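Local atomic coordinates of DNA-dependent metalloprotease SPRTN (Homo sapiens, PDB entry 6MDX), a protein that cleaves proteins covalently cross-linked to DNA, as a DNA-dependent zinc metalloprotease that protects the genome during DNA synthesis. Residues H136-N141 and A157-P162; W41-T46 and L63-L68; M45-G50 and P148-Y153. All coordinates share one frame; numbering follows the deposited sequence. Where two conformers were deposited one is given.

Overall arrangement
The construct carries the protease part and the adjoining zinc-binding part of SPRTN. From the N terminus, contact 2 comes first: it joins the end of strand 38-42 and the loop after it to the end of strand 59-64 and helix 65-68, closing the loop that contains strand 50-54. Contact 3 starts from the same loop, sharing Met45 and Thr46 with contact 2, but reaches farther along the chain to 148-153, so it ties the protease part to the zinc-binding part. Contact 1 closes a helix-free loop, from strand 137-140 to 157-162, and crosses contact 3. Contacts 1 and 3 also touch, Arg139 NE donating to Tyr151 O; contacts 1 and 2 stay about 8 Å apart at nearest atoms.

Contact 1: residues H136-N141 and A157-P162; sequences HWWRCN and ATNREP. With ZN (zinc ion), chain F; EDO (1,2-ethanediol), chain C; nucleotides of chain B.
Ala157 O accepts a hydrogen bond from a water at 2.8 Å, and the same water, lying at the ring edge, is hydrogen-bonded to His136 NE2 at 3.0 Å. The other ring nitrogen of His136, ND1, is hydrogen-bonded to Lys182 NZ, so both nitrogens have partners, which should hold the ring's rotation. One imidazole face is covered by Asn159: its CB makes a CH-pi contact 3.9 Å from the ring centroid, and its amide lies nearly parallel to the ring, 14° apart. Asn159 OD1 turns to the edge of the next ring, Trp138, where it meets CZ2, and takes a weak hydrogen bond from Lys182 NZ. The indole receives Pro162 over one face, CD standing 3.9 Å from the centroid of the five-membered ring in a second CH-pi contact, with Glu161 CA against CZ2 of the benzene part. A second water joins Trp138 NE1, which donates to it over 2.9 Å, to Glu161 OE1 at 3.2 Å. At the start of its segment, Ala157 N makes a weak hydrogen bond to OP3 of the 5' phosphate of DC1 of chain B. Cys140 binds the zinc ion with Cys144, His172 and Cys176. The 157-162 loop lies along strand 137-140, which pairs antiparallel with strand 180-184; from that strand Lys182 touches Trp138 and Tyr180 touches Pro162.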
loop_
_atom_site.group_PDB
_atom_site.type_symbol
_atom_site.label_atom_id
_atom_site.label_comp_id
_atom_site.label_asym_id
_atom_site.label_seq_id
_atom_site.Cartn_x
_atom_site.Cartn_y
_atom_site.Cartn_z
ATOM N N HIS A 136 11.666 -2.629 -11.440
ATOM C CA HIS A 136 12.173 -3.841 -10.839
ATOM C C HIS A 136 12.111 -3.679 -9.304
ATOM O O HIS A 136 12.741 -2.747 -8.783
ATOM C CB HIS A 136 13.598 -4.107 -11.301
ATOM C CG HIS A 136 13.677 -4.256 -12.789
ATOM N ND1 HIS A 136 13.465 -5.455 -13.370
ATOM C CD2 HIS A 136 13.906 -3.355 -13.757
ATOM C CE1 HIS A 136 13.554 -5.308 -14.683
ATOM N NE2 HIS A 136 13.770 -4.041 -14.954
ATOM N N TRP A 137 11.281 -4.509 -8.679
ATOM C CA TRP A 137 10.940 -4.313 -7.226
ATOM C C TRP A 137 11.307 -5.554 -6.466
ATOM O O TRP A 137 11.056 -6.681 -6.859
ATOM C CB TRP A 137 9.458 -4.080 -6.966
ATOM C CG TRP A 137 8.854 -2.866 -7.576
ATOM C CD1 TRP A 137 9.365 -1.950 -8.446
ATOM C CD2 TRP A 137 7.539 -2.397 -7.244
ATOM N NE1 TRP A 137 8.438 -0.984 -8.724
ATOM C CE2 TRP A 137 7.320 -1.218 -7.973
ATOM C CE3 TRP A 137 6.566 -2.862 -6.350
ATOM C CZ2 TRP A 137 6.144 -0.485 -7.862
ATOM C CZ3 TRP A 137 5.392 -2.149 -6.260
ATOM C CH2 TRP A 137 5.189 -0.985 -7.001
ATOM N N TRP A 138 11.937 -5.325 -5.294
ATOM C CA TRP A 138 12.152 -6.359 -4.317
ATOM C C TRP A 138 11.597 -5.876 -2.985
ATOM O O TRP A 138 11.564 -4.681 -2.752
ATOM C CB TRP A 138 13.653 -6.638 -4.094
ATOM C CG TRP A 138 14.381 -7.163 -5.292
ATOM C CD1 TRP A 138 14.720 -8.468 -5.490
ATOM C CD2 TRP A 138 14.813 -6.436 -6.461
ATOM N NE1 TRP A 138 15.364 -8.600 -6.697
ATOM C CE2 TRP A 138 15.456 -7.388 -7.297
ATOM C CE3 TRP A 138 14.788 -5.111 -6.869
ATOM C CZ2 TRP A 138 16.002 -7.025 -8.539
ATOM C CZ3 TRP A 138 15.387 -4.741 -8.059
ATOM C CH2 TRP A 138 15.970 -5.705 -8.886
ATOM N N ARG A 139 11.198 -6.824 -2.134
ATOM C CA ARG A 139 10.907 -6.493 -0.724
ATOM C C ARG A 139 11.684 -7.451 0.171
ATOM O O ARG A 139 11.746 -8.669 -0.042
ATOM C CB ARG A 139 9.397 -6.439 -0.426
ATOM C CG ARG A 139 9.111 -5.760 0.918
ATOM C CD ARG A 139 7.672 -5.696 1.351
ATOM N NE ARG A 139 7.504 -4.717 2.402
ATOM C CZ ARG A 139 6.381 -4.504 3.065
ATOM N NH1 ARG A 139 5.306 -5.231 2.807
ATOM N NH2 ARG A 139 6.331 -3.549 3.974
ATOM N N CYS A 140 12.355 -6.859 1.160
ATOM C CA CYS A 140 12.932 -7.641 2.256
ATOM C C CYS A 140 11.801 -8.310 3.043
ATOM O O CYS A 140 10.777 -7.690 3.332
ATOM C CB CYS A 140 13.751 -6.785 3.210
ATOM S SG CYS A 140 14.668 -7.739 4.450
ATOM N N ASN A 141 11.983 -9.593 3.352
ATOM C CA ASN A 141 11.035 -10.349 4.179
ATOM C C ASN A 141 11.509 -10.346 5.642
ATOM O O ASN A 141 11.145 -11.239 6.416
ATOM C CB ASN A 141 10.892 -11.793 3.691
ATOM C CG ASN A 141 12.130 -12.619 3.960
ATOM O OD1 ASN A 141 13.097 -12.132 4.549
ATOM N ND2 ASN A 141 12.102 -13.876 3.536
ATOM N N ALA A 157 15.529 0.894 -11.838
ATOM C CA ALA A 157 15.240 1.011 -13.320
ATOM C C ALA A 157 15.997 -0.073 -14.096
ATOM O O ALA A 157 15.778 -0.215 -15.295
ATOM C CB ALA A 157 15.583 2.400 -13.801
ATOM N N THR A 158 16.808 -0.874 -13.415
ATOM C CA THR A 158 17.462 -2.003 -14.010
ATOM C C THR A 158 17.344 -3.219 -13.113
ATOM O O THR A 158 17.163 -3.115 -11.856
ATOM C CB THR A 158 18.951 -1.729 -14.293
ATOM O OG1 THR A 158 19.684 -1.775 -13.070
ATOM C CG2 THR A 158 19.194 -0.400 -14.973
ATOM N N ASN A 159 17.492 -4.381 -13.744
ATOM C CA ASN A 159 17.337 -5.647 -13.092
ATOM C C ASN A 159 18.619 -6.053 -12.361
ATOM O O ASN A 159 19.369 -6.963 -12.775
ATOM C CB ASN A 159 16.874 -6.746 -14.037
ATOM C CG ASN A 159 16.753 -8.086 -13.362
ATOM O OD1 ASN A 159 16.550 -8.171 -12.149
ATOM N ND2 ASN A 159 16.903 -9.151 -14.133
ATOM N N ARG A 160 18.896 -5.368 -11.247
ATOM C CA ARG A 160 20.084 -5.628 -10.465
ATOM C C ARG A 160 19.678 -5.774 -8.984
ATOM O O ARG A 160 19.318 -4.756 -8.391
ATOM C CB ARG A 160 21.090 -4.497 -10.631
ATOM C CG ARG A 160 22.343 -4.759 -9.812
ATOM C CD ARG A 160 23.553 -4.048 -10.339
ATOM N NE ARG A 160 24.125 -4.621 -11.546
ATOM C CZ ARG A 160 25.427 -4.669 -11.788
ATOM N NH1 ARG A 160 25.861 -4.798 -13.031
ATOM N NH2 ARG A 160 26.284 -4.564 -10.784
ATOM N N GLU A 161 19.687 -6.995 -8.454
ATOM C CA GLU A 161 19.160 -7.240 -7.089
ATOM C C GLU A 161 20.089 -6.624 -6.057
ATOM O O GLU A 161 21.294 -6.428 -6.281
ATOM C CB GLU A 161 18.927 -8.716 -6.772
ATOM C CG GLU A 161 20.161 -9.518 -6.437
ATOM C CD GLU A 161 19.926 -11.012 -6.221
ATOM O OE1 GLU A 161 19.531 -11.666 -7.190
ATOM O OE2 GLU A 161 20.135 -11.523 -5.085
ATOM N N PRO A 162 19.547 -6.242 -4.890
ATOM C CA PRO A 162 20.403 -5.756 -3.815
ATOM C C PRO A 162 21.512 -6.764 -3.492
ATOM O O PRO A 162 21.270 -7.988 -3.453
ATOM C CB PRO A 162 19.473 -5.669 -2.633
ATOM C CG PRO A 162 18.123 -5.455 -3.266
ATOM C CD PRO A 162 18.113 -6.230 -4.556
HETATM ZN ZN ZN F . 15.640 -6.066 5.684
HETATM C C1 EDO C . 5.150 -6.926 -1.018
HETATM O O1 EDO C . 4.657 -5.842 -1.814
HETATM C C2 EDO C . 4.192 -6.944 0.144
HETATM O O2 EDO C . 4.641 -7.689 1.241
ATOM O OP3 DC B 1 18.046 1.564 -11.183
ATOM P P DC B 1 17.446 2.942 -10.613
ATOM O OP1 DC B 1 18.131 3.993 -11.423
ATOM O OP2 DC B 1 15.966 2.947 -10.519
ATOM O "O5'" DC B 1 18.061 3.065 -9.136
ATOM C "C5'" DC B 1 19.275 2.348 -8.778
ATOM C "C4'" DC B 1 19.849 2.775 -7.443
ATOM O "O4'" DC B 1 20.958 3.689 -7.632
ATOM C "C3'" DC B 1 18.908 3.490 -6.479
ATOM O "O3'" DC B 1 19.326 3.217 -5.139
ATOM C "C2'" DC B 1 19.184 4.953 -6.759
ATOM C "C1'" DC B 1 20.685 4.936 -6.983
ATOM N N1 DC B 1 21.188 6.015 -7.856
ATOM C C2 DC B 1 21.443 7.278 -7.319
ATOM O O2 DC B 1 21.251 7.465 -6.105
ATOM N N3 DC B 1 21.904 8.261 -8.130
ATOM C C4 DC B 1 22.077 8.023 -9.433
ATOM N N4 DC B 1 22.520 9.026 -10.199
ATOM C C5 DC B 1 21.818 6.745 -10.006
ATOM C C6 DC B 1 21.348 5.788 -9.194
HETATM O O HOH W 1 14.875 -2.224 -17.017
HETATM O O HOH W 2 16.382 -11.136 -7.727
#

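Contact 2: residues W41-T46 and L63-L68; sequences WSVRMT and LSEPLL
Glu65 meets Trp41, Ser42 and Val43 where two parallel strands, 38-42 and 59-64, end side by side in the mixed sheet of the SprT-like protease fold, the second running straight into helix 65-68. Glu65 CB lies 3.5 Å from Ser42 O and also approaches CE3 of the Trp41 indole. Its CG stands over one face of that ring, offset toward the rim. With chi1 at -164° and chi2 at -175° the chain runs on extended alongside Val43, the two side chains pointing the same way, and its carboxylate ends against Val43 CG1, 3.7 Å from OE1. On the sheet face of Trp41 and Leu63, the indole's CE3 touches Leu63 CB and its CZ3 reaches Leu68 CB; Leu76 and Leu18 of the flanking helices add to this cluster, and Leu63 is also close to the active-site Glu83. Two nearly straight backbone bonds hold the strand ends: Ser42 N donates to Leu63 O over 2.8 Å, and Glu65 N to Ser42 O over 3.0 Å. Beyond them the chain after Ser42 turns back in an ST motif, Ser42 OG accepting from Met45 N, and the Pro66 ring packs against this turn, CG on Val43 O and CD on Ser42 O. The terminal methyl CE of Met45, a selenomethionine, bends back to Ser64 N. Ser64, the N-cap of helix 65-68, joins turn to helix: with OG anti to its own backbone N, it accepts from Leu67 N over 3.0 Å and donates to Met45 O over 2.6 Å, the donor tilted 26° from the carbonyl plane.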
loop_
_atom_site.group_PDB
_atom_site.type_symbol
_atom_site.label_atom_id
_atom_site.label_comp_id
_atom_site.label_asym_id
_atom_site.label_seq_id
_atom_site.Cartn_x
_atom_site.Cartn_y
_atom_site.Cartn_z
ATOM N N TRP A 41 0.017 8.247 8.236
ATOM C CA TRP A 41 0.804 8.926 7.259
ATOM C C TRP A 41 2.273 8.635 7.508
ATOM O O TRP A 41 2.730 8.474 8.648
ATOM C CB TRP A 41 0.592 10.419 7.306
ATOM C CG TRP A 41 -0.742 10.908 6.856
ATOM C CD1 TRP A 41 -1.754 11.382 7.653
ATOM C CD2 TRP A 41 -1.214 11.036 5.511
ATOM N NE1 TRP A 41 -2.813 11.795 6.887
ATOM C CE2 TRP A 41 -2.510 11.588 5.571
ATOM C CE3 TRP A 41 -0.688 10.695 4.266
ATOM C CZ2 TRP A 41 -3.267 11.796 4.427
ATOM C CZ3 TRP A 41 -1.402 10.977 3.130
ATOM C CH2 TRP A 41 -2.689 11.494 3.214
ATOM N N SER A 42 3.013 8.588 6.388
ATOM C CA SER A 42 4.474 8.622 6.405
ATOM C C SER A 42 4.919 9.922 5.731
ATOM O O SER A 42 4.566 10.164 4.593
ATOM C CB SER A 42 5.031 7.420 5.745
ATOM O OG SER A 42 6.434 7.613 5.580
ATOM N N VAL A 43 5.720 10.750 6.397
ATOM C CA VAL A 43 6.078 12.040 5.763
ATOM C C VAL A 43 7.302 11.868 4.857
ATOM O O VAL A 43 7.478 12.705 3.962
ATOM C CB VAL A 43 6.285 13.187 6.774
ATOM C CG1 VAL A 43 5.074 13.366 7.672
ATOM C CG2 VAL A 43 7.560 13.004 7.580
ATOM N N ARG A 44 8.101 10.816 5.010
ATOM C CA ARG A 44 9.257 10.645 4.121
ATOM C C ARG A 44 9.135 9.553 3.057
ATOM O O ARG A 44 10.015 9.446 2.179
ATOM C CB ARG A 44 10.552 10.317 4.864
ATOM C CG ARG A 44 11.175 11.501 5.588
ATOM C CD ARG A 44 12.401 11.006 6.380
ATOM N NE ARG A 44 13.491 10.486 5.556
ATOM C CZ ARG A 44 14.461 9.708 6.007
ATOM N NH1 ARG A 44 14.445 9.310 7.279
ATOM N NH2 ARG A 44 15.450 9.361 5.196
HETATM N N MSE A 45 8.119 8.675 3.138
HETATM C CA MSE A 45 7.977 7.618 2.190
HETATM C C MSE A 45 7.667 8.220 0.817
HETATM O O MSE A 45 6.676 8.914 0.681
HETATM C CB MSE A 45 6.872 6.604 2.563
HETATM C CG MSE A 45 6.881 5.463 1.549
HETATM SE SE MSE A 45 5.736 4.006 2.173
HETATM C CE MSE A 45 4.039 4.914 2.064
ATOM N N THR A 46 8.541 7.938 -0.155
ATOM C CA THR A 46 8.337 8.326 -1.557
ATOM C C THR A 46 8.432 7.127 -2.510
ATOM O O THR A 46 8.034 7.263 -3.677
ATOM C CB THR A 46 9.363 9.368 -2.024
ATOM O OG1 THR A 46 10.656 8.758 -1.967
ATOM C CG2 THR A 46 9.306 10.616 -1.181
ATOM N N LEU A 63 0.595 5.474 4.446
ATOM C CA LEU A 63 0.316 6.219 3.237
ATOM C C LEU A 63 1.319 7.351 3.065
ATOM O O LEU A 63 1.637 8.037 4.023
ATOM C CB LEU A 63 -1.089 6.795 3.351
ATOM C CG LEU A 63 -2.170 5.719 3.443
ATOM C CD1 LEU A 63 -3.485 6.367 3.707
ATOM C CD2 LEU A 63 -2.234 4.895 2.151
ATOM N N SER A 64 1.755 7.570 1.833
ATOM C CA SER A 64 2.753 8.607 1.512
ATOM C C SER A 64 2.130 9.999 1.521
ATOM O O SER A 64 1.396 10.386 0.632
ATOM C CB SER A 64 3.385 8.306 0.178
ATOM O OG SER A 64 4.255 9.369 -0.191
ATOM N N GLU A 65 2.532 10.824 2.488
ATOM C CA GLU A 65 2.144 12.199 2.475
ATOM C C GLU A 65 2.754 12.895 1.256
ATOM O O GLU A 65 2.063 13.608 0.554
ATOM C CB GLU A 65 2.541 12.862 3.787
ATOM C CG GLU A 65 1.855 14.183 4.017
ATOM C CD GLU A 65 2.363 14.890 5.265
ATOM O OE1 GLU A 65 1.857 14.585 6.371
ATOM O OE2 GLU A 65 3.307 15.701 5.132
ATOM N N PRO A 66 4.054 12.747 0.922
ATOM C CA PRO A 66 4.593 13.436 -0.251
ATOM C C PRO A 66 3.841 13.073 -1.536
ATOM O O PRO A 66 3.568 13.998 -2.387
ATOM C CB PRO A 66 6.065 12.964 -0.317
ATOM C CG PRO A 66 6.383 12.511 1.074
ATOM C CD PRO A 66 5.092 11.946 1.602
ATOM N N LEU A 67 3.433 11.805 -1.704
ATOM C CA LEU A 67 2.813 11.395 -2.969
ATOM C C LEU A 67 1.324 11.721 -2.978
ATOM O O LEU A 67 0.811 11.917 -4.080
ATOM C CB LEU A 67 3.019 9.923 -3.274
ATOM C CG LEU A 67 4.454 9.505 -3.553
ATOM C CD1 LEU A 67 4.595 8.012 -3.758
ATOM C CD2 LEU A 67 5.006 10.285 -4.743
ATOM N N LEU A 68 0.636 11.701 -1.834
ATOM C CA LEU A 68 -0.848 11.781 -1.825
ATOM C C LEU A 68 -1.437 13.112 -1.357
ATOM O O LEU A 68 -2.588 13.381 -1.742
ATOM C CB LEU A 68 -1.414 10.624 -0.984
ATOM C CG LEU A 68 -1.143 9.234 -1.538
ATOM C CD1 LEU A 68 -1.553 8.182 -0.519
ATOM C CD2 LEU A 68 -1.871 8.988 -2.853
#

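Contact 3: residues M45-G50 and P148-Y153; sequences MTLCAG and PPYYGY. With EDO (1,2-ethanediol), chain C; nucleotides of chain B.
Cys48 and Tyr153 meet sulfur to ring: SG stands over one tyrosine face, 4.0 Å from the ring centroid and only 17° off its normal, nearest CD2. The same sulfur is joined to CM of the methylated lysine at position 155, a covalent link that holds it there. Leu47 comes in next to it, crossing Tyr153 at a slant; CG is anti to the backbone N (chi1 -155°), which carries CD2 to Tyr153 CB at 3.8 Å and to Tyr150 CD1 at 3.9 Å, one methyl touching the CB of one tyrosine and a ring carbon of another. Met45 meets Tyr151 differently. The side chains cross at about a right angle, and SE lies 3.7 Å from CD2 in an oblique Met-aromatic contact. All three tyrosines sit around a type I' beta turn, Tyr150 to Tyr153, closed by Tyr153 N bonding to Tyr150 O, with Tyr151 and Gly152 at its positive-phi corners. The turn follows a cis peptide before Pro149, whose CG packs over the centre of one Tyr150 face. On the opposite face lies the deoxyribose of DC2 of chain B, O4' standing 3.1 Å above the ring plane toward the rim, so Tyr150 is sandwiched between proline and DNA sugar. A water bridges the backbones, accepting from Thr46 N at 2.9 Å and donating to Pro149 O at 2.8 Å. The Tyr153 side chain lies about 7 Å from those of Glu83 and the zinc ligand His86 and touches Ile51 of strand 50-54.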
loop_
_atom_site.group_PDB
_atom_site.type_symbol
_atom_site.label_atom_id
_atom_site.label_comp_id
_atom_site.label_asym_id
_atom_site.label_seq_id
_atom_site.Cartn_x
_atom_site.Cartn_y
_atom_site.Cartn_z
HETATM N N MSE A 45 8.119 8.675 3.138
HETATM C CA MSE A 45 7.977 7.618 2.190
HETATM C C MSE A 45 7.667 8.220 0.817
HETATM O O MSE A 45 6.676 8.914 0.681
HETATM C CB MSE A 45 6.872 6.604 2.563
HETATM C CG MSE A 45 6.881 5.463 1.549
HETATM SE SE MSE A 45 5.736 4.006 2.173
HETATM C CE MSE A 45 4.039 4.914 2.064
ATOM N N THR A 46 8.541 7.938 -0.155
ATOM C CA THR A 46 8.337 8.326 -1.557
ATOM C C THR A 46 8.432 7.127 -2.510
ATOM O O THR A 46 8.034 7.263 -3.677
ATOM C CB THR A 46 9.363 9.368 -2.024
ATOM O OG1 THR A 46 10.656 8.758 -1.967
ATOM C CG2 THR A 46 9.306 10.616 -1.181
ATOM N N LEU A 47 8.911 5.947 -2.070
ATOM C CA LEU A 47 9.106 4.829 -2.951
ATOM C C LEU A 47 7.761 4.192 -3.338
ATOM O O LEU A 47 7.668 3.554 -4.368
ATOM C CB LEU A 47 10.007 3.837 -2.219
ATOM C CG LEU A 47 10.832 2.880 -3.051
ATOM C CD1 LEU A 47 11.671 3.639 -4.070
ATOM C CD2 LEU A 47 11.707 2.037 -2.134
ATOM N N CYS A 48 6.754 4.275 -2.446
ATOM C CA CYS A 48 5.469 3.674 -2.609
ATOM C C CYS A 48 4.421 4.686 -2.135
ATOM O O CYS A 48 4.691 5.431 -1.235
ATOM C CB CYS A 48 5.289 2.410 -1.750
ATOM S SG CYS A 48 6.526 1.106 -1.960
ATOM N N ALA A 49 3.237 4.669 -2.753
ATOM C CA ALA A 49 2.122 5.509 -2.281
ATOM C C ALA A 49 1.495 4.952 -0.998
ATOM O O ALA A 49 1.016 5.706 -0.157
ATOM C CB ALA A 49 1.083 5.628 -3.371
ATOM N N GLY A 50 1.471 3.622 -0.898
ATOM C CA GLY A 50 0.924 2.926 0.247
ATOM C C GLY A 50 1.630 1.613 0.438
ATOM O O GLY A 50 2.066 0.981 -0.556
ATOM N N PRO A 148 10.794 2.695 8.462
ATOM C CA PRO A 148 10.723 3.801 7.528
ATOM C C PRO A 148 12.129 4.159 7.064
ATOM O O PRO A 148 13.113 3.846 7.774
ATOM C CB PRO A 148 10.123 4.917 8.379
ATOM C CG PRO A 148 10.686 4.620 9.730
ATOM C CD PRO A 148 10.560 3.133 9.873
ATOM N N PRO A 149 12.264 4.827 5.894
ATOM C CA PRO A 149 11.232 5.258 4.980
ATOM C C PRO A 149 10.976 4.296 3.803
ATOM O O PRO A 149 10.142 4.646 2.945
ATOM C CB PRO A 149 11.831 6.546 4.413
ATOM C CG PRO A 149 13.280 6.265 4.361
ATOM C CD PRO A 149 13.559 5.393 5.550
ATOM N N TYR A 150 11.688 3.156 3.753
ATOM C CA TYR A 150 11.579 2.239 2.610
ATOM C C TYR A 150 10.674 1.045 2.887
ATOM O O TYR A 150 10.196 0.347 1.953
ATOM C CB TYR A 150 12.976 1.746 2.220
ATOM C CG TYR A 150 13.914 2.857 1.867
ATOM C CD1 TYR A 150 13.607 3.711 0.833
ATOM C CD2 TYR A 150 15.017 3.123 2.645
ATOM C CE1 TYR A 150 14.420 4.792 0.539
ATOM C CE2 TYR A 150 15.851 4.192 2.356
ATOM C CZ TYR A 150 15.556 5.013 1.290
ATOM O OH TYR A 150 16.374 6.063 0.993
ATOM N N TYR A 151 10.458 0.669 4.180
ATOM C CA TYR A 151 9.599 -0.432 4.551
ATOM C C TYR A 151 9.910 -1.726 3.784
ATOM O O TYR A 151 9.024 -2.485 3.415
ATOM C CB TYR A 151 8.137 -0.021 4.392
ATOM C CG TYR A 151 7.746 1.133 5.293
ATOM C CD1 TYR A 151 7.494 0.921 6.635
ATOM C CD2 TYR A 151 7.731 2.426 4.838
ATOM C CE1 TYR A 151 7.180 1.983 7.472
ATOM C CE2 TYR A 151 7.421 3.501 5.661
ATOM C CZ TYR A 151 7.136 3.275 6.990
ATOM O OH TYR A 151 6.801 4.329 7.809
ATOM N N GLY A 152 11.213 -1.996 3.644
ATOM C CA GLY A 152 11.691 -3.264 3.066
ATOM C C GLY A 152 11.826 -3.244 1.545
ATOM O O GLY A 152 12.334 -4.202 1.016
ATOM N N TYR A 153 11.333 -2.205 0.882
ATOM C CA TYR A 153 11.334 -2.168 -0.629
ATOM C C TYR A 153 12.640 -1.643 -1.189
ATOM O O TYR A 153 13.267 -0.760 -0.617
ATOM C CB TYR A 153 10.183 -1.294 -1.142
ATOM C CG TYR A 153 8.828 -1.907 -0.978
ATOM C CD1 TYR A 153 8.315 -2.773 -1.925
ATOM C CD2 TYR A 153 8.027 -1.651 0.139
ATOM C CE1 TYR A 153 7.084 -3.389 -1.771
ATOM C CE2 TYR A 153 6.819 -2.287 0.315
ATOM C CZ TYR A 153 6.325 -3.140 -0.643
ATOM O OH TYR A 153 5.099 -3.753 -0.514
HETATM C C1 EDO C . 5.150 -6.926 -1.018
HETATM O O1 EDO C . 4.657 -5.842 -1.814
HETATM C C2 EDO C . 4.192 -6.944 0.144
HETATM O O2 EDO C . 4.641 -7.689 1.241
ATOM P P DC B 2 18.860 1.842 -4.403
ATOM O OP1 DC B 2 20.100 1.109 -4.004
ATOM O OP2 DC B 2 17.841 1.131 -5.242
ATOM O "O5'" DC B 2 18.253 2.342 -3.001
ATOM C "C5'" DC B 2 17.529 3.586 -2.818
ATOM C "C4'" DC B 2 17.767 4.144 -1.430
ATOM O "O4'" DC B 2 17.355 3.199 -0.409
ATOM C "C3'" DC B 2 19.225 4.499 -1.114
ATOM O "O3'" DC B 2 19.310 5.831 -0.596
ATOM C "C2'" DC B 2 19.650 3.481 -0.074
ATOM C "C1'" DC B 2 18.348 3.172 0.619
ATOM N N1 DC B 2 18.252 1.875 1.314
ATOM C C2 DC B 2 18.587 1.813 2.676
ATOM O O2 DC B 2 19.045 2.823 3.228
ATOM N N3 DC B 2 18.431 0.649 3.339
ATOM C C4 DC B 2 17.937 -0.419 2.708
ATOM N N4 DC B 2 17.823 -1.554 3.401
ATOM C C5 DC B 2 17.571 -0.378 1.330
ATOM C C6 DC B 2 17.733 0.779 0.683
HETATM O O HOH W 3 10.634 5.971 0.493
#